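Local coordinates for quinone oxidoreductase (Thermus thermophilus, PDB 1IZ0), which binds NADPH and probably uses it to reduce quinones, at residues K119-R124 against A238-W243; E127-Q132 against M149-L154; S110-Y115 against E255-F260; A142-R147 against R267-V272; V35-A40 against G296-R301. One frame throughout, in Å; residues are numbered along the deposited sequence.

Contact 1: residues K119-R124 against A238-W243; sequences KRAQAR and AVLGFW
R120, in the last turn of helix 108-120, reaches over the end of strand 238-241 and meets L240, G241 and F242 in turn. CG stands anti to the backbone N (chi1 -170°), and a bend at chi3 (-61°) turns NE out of the line of the chain. The methylene part slides past L240 in the opposite direction, with CG and CD of R120 each 4.1 Å from L240 CD2. Farther out, R120 NH1 comes within 2.7 Å of G241 O, which lies in the guanidinium plane at its edge. F242 CD2 lies over one face of the guanidinium, toward its rim, 3.7 Å from R120 NH2, and the two planes are 29° apart. An arginine suits this place because its greasy stem and flat, charged end serve different neighbours.

A121 is the first residue beyond the helical turns. Its small side chain lets the backbone come close, and its CA is 4.0 Å from L240 CD2; its carbonyl is bonded to R213. Q122 has positive phi and is the C-prime residue of a Schellman motif, with Q122 N bonded to K119 O at 3.1 Å, which ends the helix and turns the chain toward strand 128-131.

Strand 238-241 is the last of the parallel Rossmann sheet, and F242 just beyond it is an NADPH-binding residue that also packs on T113 and L116 of helix 108-120. The chemistry thus combines leucine and alanine packing with a guanidinium meeting the rim of an aromatic ring of the cofactor site obliquely, and the positive charge would probably polarise the G241 carbonyl.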
# COMPACT_ATOMS: atom_id res chain seq x y z
N LYS A 119 -8.06 -11.39 -1.13
CA LYS A 119 -8.43 -12.38 -2.13
C LYS A 119 -7.67 -13.68 -1.88
O LYS A 119 -8.23 -14.76 -1.98
CB LYS A 119 -8.12 -11.85 -3.54
N ARG A 120 -6.39 -13.58 -1.53
CA ARG A 120 -5.61 -14.79 -1.27
C ARG A 120 -6.03 -15.51 0.01
O ARG A 120 -5.91 -16.73 0.09
CB ARG A 120 -4.11 -14.51 -1.20
CG ARG A 120 -3.32 -15.82 -1.17
CD ARG A 120 -1.86 -15.62 -0.86
NE ARG A 120 -1.21 -14.79 -1.86
CZ ARG A 120 -0.00 -14.27 -1.71
NH1 ARG A 120 0.68 -14.50 -0.60
NH2 ARG A 120 0.51 -13.50 -2.66
N ALA A 121 -6.50 -14.77 1.00
CA ALA A 121 -6.95 -15.39 2.25
C ALA A 121 -8.40 -15.84 2.07
O ALA A 121 -9.08 -16.20 3.04
CB ALA A 121 -6.83 -14.41 3.40
N GLN A 122 -8.88 -15.82 0.83
CA GLN A 122 -10.25 -16.22 0.51
C GLN A 122 -11.29 -15.58 1.44
O GLN A 122 -12.13 -16.26 2.02
CB GLN A 122 -10.37 -17.75 0.58
CG GLN A 122 -9.46 -18.48 -0.40
CD GLN A 122 -9.49 -19.99 -0.22
OE1 GLN A 122 -10.55 -20.62 -0.35
NE2 GLN A 122 -8.34 -20.58 0.09
N ALA A 123 -11.23 -14.25 1.57
CA ALA A 123 -12.17 -13.53 2.41
C ALA A 123 -13.56 -13.68 1.80
O ALA A 123 -13.76 -13.42 0.61
CB ALA A 123 -11.79 -12.07 2.49
N ARG A 124 -14.53 -14.10 2.60
CA ARG A 124 -15.89 -14.29 2.12
C ARG A 124 -16.82 -13.25 2.75
O ARG A 124 -16.57 -12.77 3.86
CB ARG A 124 -16.36 -15.70 2.47
CG ARG A 124 -17.04 -16.46 1.34
CD ARG A 124 -16.06 -17.30 0.52
NE ARG A 124 -15.22 -16.51 -0.38
CZ ARG A 124 -14.33 -17.05 -1.22
NH1 ARG A 124 -14.18 -18.36 -1.28
NH2 ARG A 124 -13.59 -16.27 -2.01
N ALA A 238 -4.12 -20.37 9.66
CA ALA A 238 -3.14 -20.27 8.59
C ALA A 238 -2.40 -18.94 8.65
O ALA A 238 -2.95 -17.93 9.11
CB ALA A 238 -3.82 -20.43 7.24
N VAL A 239 -1.15 -18.95 8.23
CA VAL A 239 -0.36 -17.74 8.18
C VAL A 239 0.11 -17.65 6.73
O VAL A 239 0.78 -18.55 6.23
CB VAL A 239 0.87 -17.80 9.10
CG1 VAL A 239 1.73 -16.55 8.90
CG2 VAL A 239 0.42 -17.88 10.55
N LEU A 240 -0.26 -16.56 6.06
CA LEU A 240 0.11 -16.37 4.67
C LEU A 240 1.08 -15.21 4.52
O LEU A 240 0.76 -14.09 4.91
CB LEU A 240 -1.14 -16.11 3.82
CG LEU A 240 -2.27 -17.13 3.94
CD1 LEU A 240 -2.98 -16.95 5.27
CD2 LEU A 240 -3.27 -16.92 2.80
N GLY A 241 2.27 -15.49 3.99
CA GLY A 241 3.25 -14.44 3.79
C GLY A 241 2.81 -13.73 2.54
O GLY A 241 2.31 -14.37 1.60
N PHE A 242 2.98 -12.42 2.49
CA PHE A 242 2.54 -11.67 1.33
C PHE A 242 3.55 -10.64 0.84
O PHE A 242 4.13 -9.90 1.63
CB PHE A 242 1.20 -10.98 1.64
CG PHE A 242 0.63 -10.21 0.49
CD1 PHE A 242 1.12 -8.95 0.17
CD2 PHE A 242 -0.37 -10.77 -0.30
CE1 PHE A 242 0.62 -8.26 -0.93
CE2 PHE A 242 -0.87 -10.09 -1.41
CZ PHE A 242 -0.37 -8.83 -1.72
N TRP A 243 3.76 -10.61 -0.47
CA TRP A 243 4.67 -9.64 -1.09
C TRP A 243 4.10 -9.34 -2.47
O TRP A 243 4.05 -10.20 -3.35
CB TRP A 243 6.09 -10.20 -1.19
CG TRP A 243 7.05 -9.17 -1.71
CD1 TRP A 243 6.96 -7.82 -1.55
CD2 TRP A 243 8.25 -9.41 -2.46
NE1 TRP A 243 8.03 -7.20 -2.17
CE2 TRP A 243 8.83 -8.16 -2.73
CE3 TRP A 243 8.89 -10.57 -2.93
CZ2 TRP A 243 10.02 -8.02 -3.46
CZ3 TRP A 243 10.07 -10.43 -3.66
CH2 TRP A 243 10.63 -9.16 -3.91

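Contact 2: residues E127-Q132 against M149-L154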
# COMPACT_ATOMS: atom_id res chain seq x y z
N GLU A 127 -17.42 -12.14 6.65
CA GLU A 127 -16.30 -12.50 7.52
C GLU A 127 -15.73 -11.30 8.28
O GLU A 127 -15.79 -10.15 7.80
CB GLU A 127 -15.20 -13.21 6.71
CG GLU A 127 -15.64 -14.61 6.23
CD GLU A 127 -14.47 -15.53 5.83
OE1 GLU A 127 -13.71 -15.18 4.91
OE2 GLU A 127 -14.33 -16.60 6.46
N LYS A 128 -15.18 -11.58 9.46
CA LYS A 128 -14.61 -10.56 10.34
C LYS A 128 -13.12 -10.36 10.09
O LYS A 128 -12.33 -11.31 10.19
CB LYS A 128 -14.85 -10.98 11.79
CG LYS A 128 -16.33 -11.12 12.15
CD LYS A 128 -16.55 -11.86 13.47
CE LYS A 128 -16.50 -13.38 13.29
NZ LYS A 128 -16.54 -14.10 14.60
N VAL A 129 -12.72 -9.13 9.79
CA VAL A 129 -11.32 -8.84 9.51
C VAL A 129 -10.74 -7.70 10.32
O VAL A 129 -11.35 -6.64 10.47
CB VAL A 129 -11.12 -8.53 8.00
CG1 VAL A 129 -12.00 -7.34 7.59
CG2 VAL A 129 -9.67 -8.24 7.70
N LEU A 130 -9.55 -7.92 10.86
CA LEU A 130 -8.86 -6.91 11.64
C LEU A 130 -7.88 -6.17 10.73
O LEU A 130 -7.07 -6.80 10.05
CB LEU A 130 -8.12 -7.56 12.81
CG LEU A 130 -7.24 -6.75 13.77
CD1 LEU A 130 -5.89 -6.54 13.13
CD2 LEU A 130 -7.90 -5.43 14.12
N VAL A 131 -7.98 -4.85 10.70
CA VAL A 131 -7.08 -4.03 9.90
C VAL A 131 -6.26 -3.17 10.86
O VAL A 131 -6.82 -2.42 11.66
CB VAL A 131 -7.84 -3.09 8.94
CG1 VAL A 131 -6.86 -2.18 8.20
CG2 VAL A 131 -8.65 -3.92 7.95
N GLN A 132 -4.93 -3.29 10.79
CA GLN A 132 -4.07 -2.52 11.68
C GLN A 132 -3.61 -1.23 11.01
O GLN A 132 -3.85 -1.04 9.81
CB GLN A 132 -2.86 -3.37 12.08
CG GLN A 132 -3.24 -4.67 12.76
CD GLN A 132 -2.04 -5.53 13.07
OE1 GLN A 132 -1.07 -5.56 12.31
NE2 GLN A 132 -2.08 -6.25 14.19
N MSE A 149 -15.98 -5.73 -0.32
CA MSE A 149 -16.02 -7.18 -0.47
C MSE A 149 -17.07 -7.74 0.47
O MSE A 149 -17.27 -8.95 0.55
CB MSE A 149 -14.64 -7.78 -0.18
CG MSE A 149 -13.59 -7.38 -1.21
SE MSE A 149 -11.83 -8.15 -0.87
CE MSE A 149 -12.24 -9.98 -1.36
N GLY A 150 -17.76 -6.85 1.18
CA GLY A 150 -18.80 -7.26 2.11
C GLY A 150 -18.31 -7.79 3.44
O GLY A 150 -19.04 -8.50 4.13
N LEU A 151 -17.09 -7.42 3.83
CA LEU A 151 -16.54 -7.90 5.09
C LEU A 151 -16.86 -6.99 6.27
O LEU A 151 -17.16 -5.80 6.11
CB LEU A 151 -15.02 -8.04 4.97
CG LEU A 151 -14.46 -8.79 3.76
CD1 LEU A 151 -12.93 -8.72 3.78
CD2 LEU A 151 -14.92 -10.24 3.77
N ARG A 152 -16.80 -7.56 7.47
CA ARG A 152 -17.04 -6.82 8.71
C ARG A 152 -15.65 -6.41 9.17
O ARG A 152 -14.80 -7.27 9.44
CB ARG A 152 -17.70 -7.72 9.75
CG ARG A 152 -19.15 -8.08 9.44
CD ARG A 152 -19.72 -9.01 10.50
NE ARG A 152 -19.61 -8.44 11.85
CZ ARG A 152 -19.65 -9.16 12.96
NH1 ARG A 152 -19.80 -10.48 12.89
NH2 ARG A 152 -19.54 -8.57 14.15
N VAL A 153 -15.41 -5.10 9.26
CA VAL A 153 -14.08 -4.59 9.62
C VAL A 153 -13.89 -4.06 11.03
O VAL A 153 -14.67 -3.25 11.52
CB VAL A 153 -13.67 -3.46 8.65
CG1 VAL A 153 -12.26 -2.96 8.98
CG2 VAL A 153 -13.76 -3.95 7.21
N LEU A 154 -12.80 -4.51 11.66
CA LEU A 154 -12.43 -4.06 13.01
C LEU A 154 -11.13 -3.33 12.75
O LEU A 154 -10.12 -3.96 12.41
CB LEU A 154 -12.16 -5.26 13.93
CG LEU A 154 -12.30 -5.17 15.45
CD1 LEU A 154 -11.32 -6.18 16.06
CD2 LEU A 154 -12.01 -3.78 15.98
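V129 and V153 sit side by side in the first beta-alpha-beta unit of the Rossmann fold, where strands 128-131 and 152-157 run parallel and helix 137-148 connects them. V129 CG1 occupies the crowded position between backbone N and carbonyl carbon (chi1 58°). From there it fills the dip between its neighbours, 3.8 Å from V153 CG2 and 4.1 Å from L151 CB. V131 CG2 makes the next bump, crossing V153 CG1 obliquely. Beta-branched valines suit this face, being short and broad: A146 and A142 of helix 137-148, with side chains no longer than a methyl, settle onto the ridges they form.

The backbones lock in register through four nearly straight bonds, beginning with R152 N to E127 O and ending with V131 N to L154 O, each 2.8 or 2.9 Å long.

On the other face the branch of L130 reaches over the neighbouring backbone, its CD2 3.2 Å from L154 O, and meets L154 CD1 at 4.0 Å. Nearer the start of the strands lie K128 and R152, whose side chains point the same way. The polar ends go on to other residues, W187 taking part with both: K128 NZ bonds to the carbonyls of G189 and W187, while R152 forms a salt bridge with E172 and a cation-pi contact with W187. Between the two side chains it is the lysine's stem that touches, with K128 CG over one face of the guanidinium, toward its rim, and 3.6 Å from R152 NH1.

Contact 3: residues S110-Y115 against E255-F260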
# COMPACT_ATOMS: atom_id res chain seq x y z
N SER A 110 -1.37 0.40 -2.32
CA SER A 110 -2.30 0.14 -1.21
C SER A 110 -3.49 -0.73 -1.57
O SER A 110 -3.74 -1.75 -0.92
CB SER A 110 -2.80 1.47 -0.62
OG SER A 110 -1.72 2.32 -0.27
N PHE A 111 -4.23 -0.34 -2.59
CA PHE A 111 -5.41 -1.09 -2.98
C PHE A 111 -5.13 -2.46 -3.58
O PHE A 111 -5.88 -3.41 -3.33
CB PHE A 111 -6.27 -0.24 -3.92
CG PHE A 111 -6.93 0.90 -3.21
CD1 PHE A 111 -8.27 0.84 -2.85
CD2 PHE A 111 -6.18 2.01 -2.80
CE1 PHE A 111 -8.85 1.85 -2.09
CE2 PHE A 111 -6.75 3.02 -2.04
CZ PHE A 111 -8.09 2.94 -1.68
N LEU A 112 -4.07 -2.57 -4.35
CA LEU A 112 -3.72 -3.87 -4.93
C LEU A 112 -3.29 -4.80 -3.80
O LEU A 112 -3.63 -5.98 -3.79
CB LEU A 112 -2.60 -3.71 -5.96
CG LEU A 112 -3.11 -3.27 -7.33
CD1 LEU A 112 -1.95 -3.00 -8.29
CD2 LEU A 112 -4.03 -4.36 -7.88
N THR A 113 -2.55 -4.25 -2.84
CA THR A 113 -2.08 -5.03 -1.70
C THR A 113 -3.25 -5.52 -0.84
O THR A 113 -3.29 -6.69 -0.45
CB THR A 113 -1.16 -4.19 -0.79
OG1 THR A 113 0.07 -3.92 -1.48
CG2 THR A 113 -0.87 -4.93 0.51
N ALA A 114 -4.19 -4.63 -0.55
CA ALA A 114 -5.34 -4.99 0.27
C ALA A 114 -6.21 -6.04 -0.41
O ALA A 114 -6.58 -7.04 0.20
CB ALA A 114 -6.18 -3.74 0.59
N TYR A 115 -6.55 -5.80 -1.67
CA TYR A 115 -7.40 -6.73 -2.40
C TYR A 115 -6.74 -8.09 -2.59
O TYR A 115 -7.34 -9.12 -2.30
CB TYR A 115 -7.79 -6.15 -3.76
CG TYR A 115 -8.63 -7.09 -4.60
CD1 TYR A 115 -8.02 -8.00 -5.47
CD2 TYR A 115 -10.02 -7.12 -4.48
CE1 TYR A 115 -8.78 -8.91 -6.20
CE2 TYR A 115 -10.79 -8.03 -5.21
CZ TYR A 115 -10.16 -8.92 -6.06
OH TYR A 115 -10.91 -9.84 -6.76
N GLU A 255 -5.47 -8.73 -13.69
CA GLU A 255 -6.70 -8.46 -14.43
C GLU A 255 -7.92 -8.60 -13.52
O GLU A 255 -8.82 -7.75 -13.52
CB GLU A 255 -6.82 -9.40 -15.62
N GLU A 256 -7.95 -9.68 -12.74
CA GLU A 256 -9.06 -9.95 -11.83
C GLU A 256 -9.18 -8.82 -10.79
O GLU A 256 -10.26 -8.28 -10.57
CB GLU A 256 -8.81 -11.28 -11.11
CG GLU A 256 -10.05 -12.07 -10.73
CD GLU A 256 -11.06 -11.27 -9.93
OE1 GLU A 256 -11.71 -10.37 -10.51
OE2 GLU A 256 -11.20 -11.54 -8.72
N ALA A 257 -8.06 -8.47 -10.17
CA ALA A 257 -8.05 -7.41 -9.17
C ALA A 257 -8.50 -6.09 -9.77
O ALA A 257 -9.32 -5.39 -9.19
CB ALA A 257 -6.66 -7.27 -8.57
N LEU A 258 -7.96 -5.74 -10.93
CA LEU A 258 -8.33 -4.48 -11.55
C LEU A 258 -9.78 -4.50 -12.00
O LEU A 258 -10.45 -3.47 -12.00
CB LEU A 258 -7.41 -4.16 -12.73
CG LEU A 258 -5.95 -3.95 -12.32
CD1 LEU A 258 -5.15 -3.43 -13.51
CD2 LEU A 258 -5.87 -2.95 -11.16
N GLY A 259 -10.27 -5.68 -12.36
CA GLY A 259 -11.65 -5.79 -12.79
C GLY A 259 -12.58 -5.48 -11.64
O GLY A 259 -13.75 -5.14 -11.83
N PHE A 260 -12.07 -5.60 -10.42
CA PHE A 260 -12.87 -5.33 -9.24
C PHE A 260 -12.63 -3.94 -8.68
O PHE A 260 -13.56 -3.26 -8.26
CB PHE A 260 -12.58 -6.38 -8.17
CG PHE A 260 -13.28 -6.14 -6.87
CD1 PHE A 260 -12.73 -5.29 -5.92
CD2 PHE A 260 -14.49 -6.76 -6.59
CE1 PHE A 260 -13.38 -5.07 -4.71
CE2 PHE A 260 -15.14 -6.54 -5.39
CZ PHE A 260 -14.58 -5.69 -4.44
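Y115 drives into the side of helix 251-261 where this helix is crossed by helix 108-120, a helix-helix packing at a steep 110° with the short axes 10.4 Å apart. Its CG is anti to the backbone N, and the ring enters between A257 and F260.

This is the tight part. Y115 CE1 lies 3.4 Å from A257 CA, an approach that a residue as small as alanine permits, and Y115 CD1 is 3.5 Å from A257 CB. From its other flank the ring presents CE2 over a face of F260, 3.4 Å from F260 CD1; the ring planes differ by 32°, an oblique meeting. The selenomethionine M149 touches both rings from the Rossmann side.

Elsewhere the fit is looser. L112, which also lies near the NADPH-binding residue L244, reaches across with one methyl, L112 CD2 being 4.0 Å from both A257 CB and L258 CD2. E256 marks the solvent side: the residue is exposed, and its chain, bent at chi2, curls back toward the tyrosine. Tyrosine suits this boundary because its ring is buried while its hydroxyl reaches the polar margin. There E256 OE2 stands at the ring's edge, in its plane, 2.6 Å from Y115 OH, with the carboxylate turned 78° from the ring.

Contact 4: residues A142-R147 against R267-V272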
# COMPACT_ATOMS: atom_id res chain seq x y z
N ALA A 142 -7.37 -0.73 2.98
CA ALA A 142 -7.86 -2.04 3.42
C ALA A 142 -9.30 -1.99 3.90
O ALA A 142 -10.10 -2.86 3.56
CB ALA A 142 -6.96 -2.60 4.51
N VAL A 143 -9.62 -0.98 4.70
CA VAL A 143 -10.97 -0.84 5.22
C VAL A 143 -11.98 -0.70 4.09
O VAL A 143 -13.02 -1.37 4.07
CB VAL A 143 -11.10 0.37 6.17
CG1 VAL A 143 -12.55 0.54 6.62
CG2 VAL A 143 -10.20 0.17 7.39
N GLN A 144 -11.66 0.17 3.13
CA GLN A 144 -12.56 0.39 2.00
C GLN A 144 -12.72 -0.85 1.14
O GLN A 144 -13.83 -1.19 0.72
CB GLN A 144 -12.03 1.54 1.13
CG GLN A 144 -12.05 2.90 1.81
CD GLN A 144 -11.61 4.01 0.89
OE1 GLN A 144 -12.28 4.33 -0.08
NE2 GLN A 144 -10.45 4.61 1.18
N VAL A 145 -11.61 -1.54 0.86
CA VAL A 145 -11.67 -2.73 0.03
C VAL A 145 -12.43 -3.85 0.73
O VAL A 145 -13.28 -4.51 0.13
CB VAL A 145 -10.26 -3.21 -0.34
CG1 VAL A 145 -10.34 -4.51 -1.14
CG2 VAL A 145 -9.55 -2.14 -1.14
N ALA A 146 -12.14 -4.06 2.01
CA ALA A 146 -12.83 -5.09 2.78
C ALA A 146 -14.32 -4.80 2.78
O ALA A 146 -15.13 -5.72 2.64
CB ALA A 146 -12.30 -5.11 4.21
N ARG A 147 -14.69 -3.53 2.93
CA ARG A 147 -16.10 -3.15 2.93
C ARG A 147 -16.77 -3.50 1.61
O ARG A 147 -17.86 -4.07 1.58
CB ARG A 147 -16.25 -1.65 3.18
CG ARG A 147 -16.08 -1.22 4.62
CD ARG A 147 -17.41 -1.28 5.36
NE ARG A 147 -17.95 -2.63 5.43
CZ ARG A 147 -19.22 -2.91 5.68
NH1 ARG A 147 -20.09 -1.92 5.86
NH2 ARG A 147 -19.63 -4.17 5.73
N ARG A 267 -15.26 6.21 -6.78
CA ARG A 267 -16.64 6.05 -6.35
C ARG A 267 -16.66 5.50 -4.93
O ARG A 267 -16.51 6.26 -3.97
CB ARG A 267 -17.40 5.15 -7.33
CG ARG A 267 -17.66 5.83 -8.68
CD ARG A 267 -18.25 4.89 -9.74
NE ARG A 267 -19.54 4.34 -9.33
CZ ARG A 267 -20.66 5.05 -9.19
NH1 ARG A 267 -20.66 6.36 -9.42
NH2 ARG A 267 -21.77 4.46 -8.80
N GLU A 268 -16.84 4.20 -4.75
CA GLU A 268 -16.81 3.71 -3.38
C GLU A 268 -15.37 3.60 -2.86
O GLU A 268 -15.14 3.56 -1.66
CB GLU A 268 -17.57 2.38 -3.22
CG GLU A 268 -17.48 1.43 -4.38
CD GLU A 268 -18.51 1.73 -5.45
OE1 GLU A 268 -18.10 2.17 -6.55
OE2 GLU A 268 -19.72 1.52 -5.20
N LEU A 269 -14.40 3.56 -3.77
CA LEU A 269 -13.01 3.48 -3.34
C LEU A 269 -12.34 4.82 -3.56
O LEU A 269 -12.11 5.25 -4.70
CB LEU A 269 -12.27 2.38 -4.12
CG LEU A 269 -12.83 0.97 -3.93
CD1 LEU A 269 -11.95 -0.04 -4.66
CD2 LEU A 269 -12.89 0.63 -2.44
N ARG A 270 -12.02 5.50 -2.46
CA ARG A 270 -11.38 6.81 -2.53
C ARG A 270 -10.08 6.81 -1.73
O ARG A 270 -10.09 6.96 -0.51
CB ARG A 270 -12.32 7.89 -1.98
CG ARG A 270 -13.69 8.01 -2.68
CD ARG A 270 -13.53 8.36 -4.16
NE ARG A 270 -12.83 9.63 -4.37
CZ ARG A 270 -13.39 10.84 -4.28
NH1 ARG A 270 -14.68 10.96 -3.98
NH2 ARG A 270 -12.65 11.92 -4.48
N PRO A 271 -8.94 6.66 -2.43
CA PRO A 271 -7.62 6.66 -1.78
C PRO A 271 -7.47 7.89 -0.89
O PRO A 271 -7.82 9.00 -1.30
CB PRO A 271 -6.66 6.69 -2.97
CG PRO A 271 -7.44 5.99 -4.05
CD PRO A 271 -8.81 6.57 -3.89
N VAL A 272 -6.94 7.70 0.31
CA VAL A 272 -6.75 8.81 1.24
C VAL A 272 -5.38 9.45 1.08
O VAL A 272 -4.35 8.84 1.38
CB VAL A 272 -6.89 8.34 2.70
CG1 VAL A 272 -6.81 9.54 3.65
CG2 VAL A 272 -8.21 7.62 2.89
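Q144 leaves helix 137-148 with CG beside the backbone N, anti to the carbonyl carbon (chi1 -66°), and CD fully extended (chi2 -177°), which carries its amide to the backbone of R270. This Rossmann helix is thereby tied to the loop between helix 251-261 and strand 273-278, which leads back to the sheet of the other domain.

Glutamine suits the place because one amide both accepts and donates, as a peptide group does. R270 N gives a nearly straight bond to Q144 OE1 at 2.7 Å, and Q144 NE2 returns one to R270 O at 2.9 Å. The two close a ring that fixes the amide's rotation. The second bond is less regular at its acceptor end: R270 O lies near the amide plane of Q144, but NE2 sits well above the carbonyl plane of R270. T140 O offers NE2 a further, weak bond.

The side chain of R270 leads away to a salt bridge with E103, while its backbone meets the glutamine. L269 packs against the stem: its CD2 rests 3.8 Å from both Q144 CB and Q144 O, and it packs on F111 as well, a place fitted to a branched apolar chain. Past the amide, V272 CG2 comes to 4.1 Å from Q144 NE2.

Contact 5: residues V35-A40 against G296-R301; sequences VGLNFA and GKVVVR
This is a buried antiparallel strand pairing: V35 to L37 of long strand 27-37 run against V298 to V300 of strand 297-301 in the mixed sheet, near the centre of the chain. V35 and V300 form a hydrogen-bonded pair, V35 N to V300 O and V300 N to V35 O both measuring 2.8 Å. L37 N then gives a nearly straight bond to V298 O. A water takes the place of the return bond, accepting from V298 N and donating to L37 O at 2.7 Å, so both backbone groups have a partner.

L37 CD1 touches two valines, 4.0 Å from V300 CG2 and 4.1 Å from V298 CG1, and A285 of helix 282-288 covers this apolar face. On the opposite face K297 passes close over G36, its CE 4.0 Å from G36 CA; glycine suits the position because a side chain there would run into that CE.

The bend at chi2 (85°) turns CD of K297 toward the first strand, and the chain crosses it so that K297 NZ ends 2.6 Å from N38 OD1, tilted from the carbonyl plane. E62 takes a salt bridge from the same ammonium; lysine, long and charged, can serve both, and the carboxylate probably steadies its charge in this buried setting.

F39, next to N38, binds NADPH, and K297 lies beside A137, another cofactor residue. The arrangement belongs to the GroES-like domain of this family, where its core sheet borders the cofactor cleft.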
# COMPACT_ATOMS: atom_id res chain seq x y z
N VAL A 35 4.01 11.33 -7.20
CA VAL A 35 4.68 10.10 -6.84
C VAL A 35 4.23 9.70 -5.44
O VAL A 35 4.30 10.50 -4.51
CB VAL A 35 6.22 10.29 -6.83
CG1 VAL A 35 6.90 8.96 -6.60
CG2 VAL A 35 6.69 10.90 -8.14
N GLY A 36 3.75 8.47 -5.30
CA GLY A 36 3.31 8.02 -4.00
C GLY A 36 4.45 7.29 -3.33
O GLY A 36 5.07 6.42 -3.94
N LEU A 37 4.75 7.63 -2.08
CA LEU A 37 5.84 6.97 -1.38
C LEU A 37 5.34 5.84 -0.50
O LEU A 37 4.22 5.89 0.02
CB LEU A 37 6.62 7.99 -0.54
CG LEU A 37 7.28 9.13 -1.33
CD1 LEU A 37 8.14 9.97 -0.39
CD2 LEU A 37 8.13 8.56 -2.45
N ASN A 38 6.18 4.83 -0.33
CA ASN A 38 5.83 3.66 0.47
C ASN A 38 6.94 3.35 1.47
O ASN A 38 8.09 3.72 1.26
CB ASN A 38 5.65 2.45 -0.45
CG ASN A 38 4.62 2.70 -1.53
OD1 ASN A 38 3.41 2.61 -1.28
ND2 ASN A 38 5.08 3.02 -2.74
N PHE A 39 6.59 2.67 2.55
CA PHE A 39 7.60 2.32 3.54
C PHE A 39 8.68 1.54 2.80
O PHE A 39 9.87 1.65 3.10
CB PHE A 39 6.99 1.47 4.66
CG PHE A 39 7.93 1.22 5.80
CD1 PHE A 39 8.46 -0.05 6.02
CD2 PHE A 39 8.31 2.26 6.65
CE1 PHE A 39 9.36 -0.28 7.07
CE2 PHE A 39 9.20 2.05 7.70
CZ PHE A 39 9.73 0.78 7.91
N ALA A 40 8.25 0.78 1.79
CA ALA A 40 9.15 -0.01 0.98
C ALA A 40 10.26 0.86 0.38
O ALA A 40 11.40 0.41 0.24
CB ALA A 40 8.38 -0.71 -0.14
N GLY A 296 -2.91 8.54 6.00
CA GLY A 296 -3.03 8.47 4.56
C GLY A 296 -1.69 8.31 3.86
O GLY A 296 -0.67 8.05 4.50
N LYS A 297 -1.72 8.48 2.55
CA LYS A 297 -0.55 8.33 1.69
C LYS A 297 0.34 9.57 1.60
O LYS A 297 -0.16 10.69 1.46
CB LYS A 297 -1.01 7.99 0.28
CG LYS A 297 0.10 7.59 -0.67
CD LYS A 297 0.39 6.11 -0.52
CE LYS A 297 1.24 5.59 -1.67
NZ LYS A 297 1.36 4.12 -1.60
N VAL A 298 1.66 9.36 1.66
CA VAL A 298 2.61 10.46 1.52
C VAL A 298 2.81 10.60 0.02
O VAL A 298 3.18 9.65 -0.65
CB VAL A 298 3.98 10.15 2.16
CG1 VAL A 298 4.95 11.29 1.85
CG2 VAL A 298 3.84 9.98 3.67
N VAL A 299 2.56 11.79 -0.51
CA VAL A 299 2.68 12.02 -1.93
C VAL A 299 3.59 13.20 -2.29
O VAL A 299 3.55 14.24 -1.63
CB VAL A 299 1.29 12.29 -2.55
CG1 VAL A 299 1.43 12.68 -4.03
CG2 VAL A 299 0.40 11.06 -2.39
N VAL A 300 4.40 13.02 -3.32
CA VAL A 300 5.27 14.08 -3.80
C VAL A 300 4.62 14.59 -5.09
O VAL A 300 4.33 13.82 -6.01
CB VAL A 300 6.69 13.58 -4.10
CG1 VAL A 300 7.54 14.71 -4.65
CG2 VAL A 300 7.33 13.04 -2.81
N ARG A 301 4.37 15.90 -5.14
CA ARG A 301 3.72 16.52 -6.29
C ARG A 301 4.74 17.33 -7.09
O ARG A 301 5.47 18.14 -6.51
CB ARG A 301 2.62 17.45 -5.79
CG ARG A 301 1.27 17.30 -6.46
CD ARG A 301 1.31 17.63 -7.93
NE ARG A 301 -0.05 17.81 -8.44
CZ ARG A 301 -0.35 18.04 -9.71
NH1 ARG A 301 0.62 18.11 -10.61
NH2 ARG A 301 -1.61 18.21 -10.08
O HOH W 1 2.59 6.62 2.02

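Contacts 1 and 2, centres about 13 Å apart, share the six-stranded parallel Rossmann sheet: contact 2 joins two inner strands, whereas contact 1 reaches the outermost strand, 238-241. Helix 108-120 serves both contact 1 and contact 3. Contact 4 uses helix 137-148, which links the strands of contact 2 and packs on helix 108-120 at contact 3, the centres of contacts 3 and 4 being about 11 Å apart. Its loop 267-272 runs on to the mixed sheet of contact 5, where V272 O meets K297 N at 2.9 Å. Contact 5 spans nearly the whole chain and encloses the others in sequence. The two domains are thus joined beside the NADPH site, to which contacts 1 and 5 contribute F242 and F39.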